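Local coordinates for catechol 2,3-dioxygenase (Rhodococcus sp., PDB 2WL9), which probably catalyses the iron-dependent extradiol ring cleavage of catechols in the breakdown of aromatic hydrocarbons, as a type I extradiol dioxygenase, at residues L10-S15 against D60-I65; E143-G148 against H191-H196. One frame throughout, in Å; residues are numbered along the deposited sequence. Where two conformers were deposited one is given.

Two contacts in one chain illustrate how a fold built from two like modules is held, first within a sheet and then between loops. From the N terminus, strand 6-14 is joined by contact 1 to strand 61-68, closing a loop of 44 residues that contains helix 17-24 and three further strands. Contact 2 opens only later, in series, neither nested in contact 1 nor crossing it. It closes a loop of 42 residues, bringing the connection entering strand 149-152 against the loop between strands 184-191 and 199-201. The centres of the two contacts are 21 Å apart, yet L10 CD1 and L147 CD1 meet at 3.9 Å, joining the N-terminal sheet to the second module.

Contact 1 (L10-S15 against D60-I65); sequences LGLSVS and DDLAYI
L10-S15 and D60-I65 run antiparallel, their strand axes 153° apart, with a shift of register after G11. There the carbonyl G11 O accepts from two consecutive amides, A63 N at 2.7 Å and Y64 N at 3.1 Å, both reaching it from the same face of its plane. G11 N returns a bond to Y64 O, and S13 pairs with D61. The Y64 ring lies against backbone: G11 CA sits 3.6 Å from the centroid of the ring, a CH-pi contact over its face, offset toward the rim. With CG between the backbone N and the carbonyl carbon (chi1 49°), the ring folds back over G11, which has no side chain there; the Y64 OH is hydrogen-bonded to H55 NE2. Beside the bulge, L62 CD1 meets L10 CD2 at 3.7 Å, the two side chains crossing at about a right angle, while I65 runs alongside L10. At the far end S15 N donates to D60 OD1 from above the carboxylate plane; OD1 also bonds S258 OG and, in one of two conformers, S15 OG bonds OD2. A63 and Y64 facing G11 form a classic beta bulge, here within the N-terminal sheet of a vicinal oxygen chelate fold.

Contact 2 (E143-G148 against H191-H196); sequences EGQGLG and HCNDRH
The R195 guanidinium reaches from one irregular loop to the other and is held mainly by main-chain oxygens. R195 NE donates to Q145 O at 2.8 Å, a fairly straight bond (160°) close to the guanidinium plane, and R195 NH2 reaches G146 O at 2.9 Å from above that carbonyl's plane. The R195 side chain leaves with CG anti to the backbone N (chi1 -170°), then bends at chi3, turning the flat group into the curve of 143-148. G148 CA lies 3.5 Å above the centre of one guanidinium face, while Q145 OE1 is over the opposite face at 4.0 Å; the Q145 amide is turned 51° from the guanidinium plane. V141 O takes a bond from NH2, and a salt bridge from NH1 to E216 should offset the buried charge. N193 packs against G144 and Q145: its CB approaches G144 O at 3.3 Å, and a water links its ND2 to Q145 O. ND2 also donates to T5 O. N193 OD1 accepts from R195 N at 2.7 Å, in the carbonyl plane, closing an Asx turn where the arginine departs. The loop that R195 clasps leads from G148 into H149, an iron ligand of this extradiol dioxygenase.

Contact 1 (L10-S15 against D60-I65)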
# COMPACT_ATOMS: atom_id res chain seq x y z
N LEU C 10 -2.21 -0.85 37.80
CA LEU C 10 -2.65 -0.13 38.98
C LEU C 10 -3.01 -1.13 40.06
O LEU C 10 -3.64 -2.15 39.79
CB LEU C 10 -3.88 0.72 38.67
CG LEU C 10 -3.78 1.92 37.74
CD1 LEU C 10 -5.19 2.44 37.45
CD2 LEU C 10 -2.92 3.02 38.37
N GLY C 11 -2.59 -0.84 41.28
CA GLY C 11 -3.07 -1.56 42.45
C GLY C 11 -4.10 -0.68 43.11
O GLY C 11 -3.89 0.53 43.27
N LEU C 12 -5.23 -1.28 43.48
CA LEU C 12 -6.35 -0.56 44.06
C LEU C 12 -6.73 -1.18 45.40
O LEU C 12 -6.68 -2.41 45.55
CB LEU C 12 -7.55 -0.63 43.11
CG LEU C 12 -7.89 0.44 42.06
CD1 LEU C 12 -6.69 1.10 41.39
CD2 LEU C 12 -8.88 -0.12 41.02
N SER C 13 -7.09 -0.34 46.36
CA SER C 13 -7.68 -0.78 47.62
C SER C 13 -9.19 -0.68 47.48
O SER C 13 -9.70 0.38 47.15
CB SER C 13 -7.23 0.13 48.77
OG SER C 13 -5.84 -0.00 49.03
N VAL C 14 -9.89 -1.79 47.71
CA VAL C 14 -11.35 -1.82 47.58
C VAL C 14 -12.02 -2.41 48.84
O VAL C 14 -11.39 -3.16 49.57
CB VAL C 14 -11.82 -2.57 46.30
CG1 VAL C 14 -11.19 -1.95 45.05
CG2 VAL C 14 -11.48 -4.05 46.37
N SER C 15 -13.28 -2.05 49.07
CA SER C 15 -14.02 -2.55 50.23
C SER C 15 -14.98 -3.68 49.85
O SER C 15 -15.38 -4.47 50.71
CB SER C 15 -14.78 -1.42 50.93
OG SER C 15 -15.70 -0.79 50.06
N ASP C 60 -10.94 2.43 49.84
CA ASP C 60 -11.48 2.61 48.49
C ASP C 60 -10.72 3.69 47.73
O ASP C 60 -11.24 4.78 47.49
CB ASP C 60 -12.98 2.90 48.52
CG ASP C 60 -13.81 1.65 48.69
OD1 ASP C 60 -13.69 0.73 47.85
OD2 ASP C 60 -14.58 1.58 49.66
N ASP C 61 -9.49 3.37 47.36
CA ASP C 61 -8.61 4.33 46.72
C ASP C 61 -7.52 3.61 45.94
O ASP C 61 -7.47 2.37 45.87
CB ASP C 61 -7.97 5.24 47.79
CG ASP C 61 -7.68 6.65 47.27
OD1 ASP C 61 -7.45 6.83 46.05
OD2 ASP C 61 -7.67 7.58 48.11
N LEU C 62 -6.66 4.40 45.31
CA LEU C 62 -5.48 3.89 44.63
C LEU C 62 -4.47 3.41 45.67
O LEU C 62 -4.24 4.09 46.68
CB LEU C 62 -4.87 5.01 43.79
CG LEU C 62 -3.58 4.81 43.01
CD1 LEU C 62 -3.79 3.93 41.80
CD2 LEU C 62 -3.09 6.18 42.58
N ALA C 63 -3.88 2.24 45.42
CA ALA C 63 -2.82 1.67 46.27
C ALA C 63 -1.41 1.89 45.70
O ALA C 63 -0.49 2.25 46.44
CB ALA C 63 -3.08 0.17 46.51
N TYR C 64 -1.25 1.68 44.39
CA TYR C 64 0.02 1.94 43.70
C TYR C 64 -0.10 2.07 42.18
O TYR C 64 -1.02 1.52 41.57
CB TYR C 64 1.09 0.88 44.06
CG TYR C 64 0.63 -0.56 43.96
CD1 TYR C 64 0.65 -1.24 42.74
CD2 TYR C 64 0.19 -1.24 45.09
CE1 TYR C 64 0.23 -2.57 42.66
CE2 TYR C 64 -0.24 -2.55 45.03
CZ TYR C 64 -0.21 -3.21 43.82
OH TYR C 64 -0.64 -4.52 43.79
N ILE C 65 0.84 2.80 41.60
CA ILE C 65 0.90 3.01 40.15
C ILE C 65 2.15 2.33 39.57
O ILE C 65 3.26 2.64 39.98
CB ILE C 65 0.95 4.51 39.82
CG1 ILE C 65 -0.29 5.23 40.36
CG2 ILE C 65 1.09 4.74 38.31
CD1 ILE C 65 -0.07 6.73 40.62

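Contact 2 (E143-G148 against H191-H196)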
# COMPACT_ATOMS: atom_id res chain seq x y z
N GLU C 143 -1.87 -2.39 23.77
CA GLU C 143 -0.57 -2.77 23.22
C GLU C 143 0.34 -1.58 22.95
O GLU C 143 0.10 -0.78 22.05
CB GLU C 143 -0.78 -3.59 21.94
CG GLU C 143 0.50 -4.19 21.36
CD GLU C 143 1.08 -5.29 22.23
OE1 GLU C 143 0.37 -6.29 22.47
OE2 GLU C 143 2.25 -5.15 22.66
N GLY C 144 1.40 -1.47 23.75
CA GLY C 144 2.36 -0.37 23.64
C GLY C 144 1.78 0.96 24.11
O GLY C 144 2.38 2.01 23.90
N GLN C 145 0.62 0.90 24.75
CA GLN C 145 -0.07 2.09 25.24
C GLN C 145 -0.50 2.00 26.70
O GLN C 145 -1.09 2.95 27.22
CB GLN C 145 -1.29 2.38 24.36
CG GLN C 145 -0.95 2.92 22.98
CD GLN C 145 -2.18 3.42 22.25
OE1 GLN C 145 -2.96 4.19 22.79
NE2 GLN C 145 -2.35 2.97 21.02
N GLY C 146 -0.21 0.88 27.36
CA GLY C 146 -0.61 0.69 28.75
C GLY C 146 -2.11 0.54 28.95
O GLY C 146 -2.86 0.49 27.98
N LEU C 147 -2.56 0.49 30.21
CA LEU C 147 -3.96 0.18 30.50
C LEU C 147 -4.94 1.29 30.14
O LEU C 147 -6.12 1.03 29.93
CB LEU C 147 -4.17 -0.29 31.95
CG LEU C 147 -4.23 0.73 33.08
CD1 LEU C 147 -5.09 0.22 34.24
CD2 LEU C 147 -2.82 1.02 33.56
N GLY C 148 -4.45 2.53 30.09
CA GLY C 148 -5.30 3.70 29.88
C GLY C 148 -4.60 4.91 30.47
O GLY C 148 -3.38 5.00 30.40
N HIS C 191 2.48 12.13 28.47
CA HIS C 191 2.47 10.91 27.65
C HIS C 191 3.86 10.28 27.58
O HIS C 191 4.87 10.96 27.78
CB HIS C 191 1.97 11.25 26.24
CG HIS C 191 2.54 12.53 25.69
ND1 HIS C 191 3.76 12.59 25.06
CD2 HIS C 191 2.06 13.80 25.71
CE1 HIS C 191 4.01 13.83 24.70
NE2 HIS C 191 2.99 14.59 25.08
N CYS C 192 3.92 8.98 27.31
CA CYS C 192 5.19 8.28 27.17
C CYS C 192 5.14 7.26 26.02
O CYS C 192 6.03 6.42 25.87
CB CYS C 192 5.58 7.60 28.48
SG CYS C 192 4.38 6.42 29.10
N ASN C 193 4.07 7.34 25.23
CA ASN C 193 3.84 6.47 24.08
C ASN C 193 2.72 7.06 23.22
O ASN C 193 2.36 8.23 23.40
CB ASN C 193 3.50 5.04 24.52
CG ASN C 193 2.29 4.99 25.44
OD1 ASN C 193 1.25 5.57 25.15
ND2 ASN C 193 2.44 4.29 26.56
N ASP C 194 2.18 6.25 22.31
CA ASP C 194 1.14 6.72 21.38
C ASP C 194 -0.19 7.08 22.04
O ASP C 194 -1.03 7.70 21.40
CB ASP C 194 0.89 5.68 20.28
CG ASP C 194 1.89 5.77 19.13
OD1 ASP C 194 1.90 4.83 18.30
OD2 ASP C 194 2.65 6.76 19.03
N ARG C 195 -0.39 6.70 23.31
CA ARG C 195 -1.61 7.12 24.00
C ARG C 195 -1.54 8.62 24.29
O ARG C 195 -0.56 9.09 24.89
CB ARG C 195 -1.85 6.33 25.29
CG ARG C 195 -3.22 6.60 25.89
CD ARG C 195 -3.48 5.81 27.16
NE ARG C 195 -3.48 4.36 26.97
CZ ARG C 195 -4.48 3.66 26.42
NH1 ARG C 195 -5.57 4.26 25.96
NH2 ARG C 195 -4.37 2.34 26.31
N HIS C 196 -2.57 9.35 23.89
CA HIS C 196 -2.56 10.82 23.99
C HIS C 196 -1.96 11.30 25.30
O HIS C 196 -1.07 12.15 25.31
CB HIS C 196 -3.94 11.45 23.83
CG HIS C 196 -3.93 12.92 24.08
ND1 HIS C 196 -3.70 13.84 23.08
CD2 HIS C 196 -4.04 13.64 25.22
CE1 HIS C 196 -3.68 15.06 23.59
NE2 HIS C 196 -3.89 14.97 24.89
O HOH W 1 0.85 4.37 28.85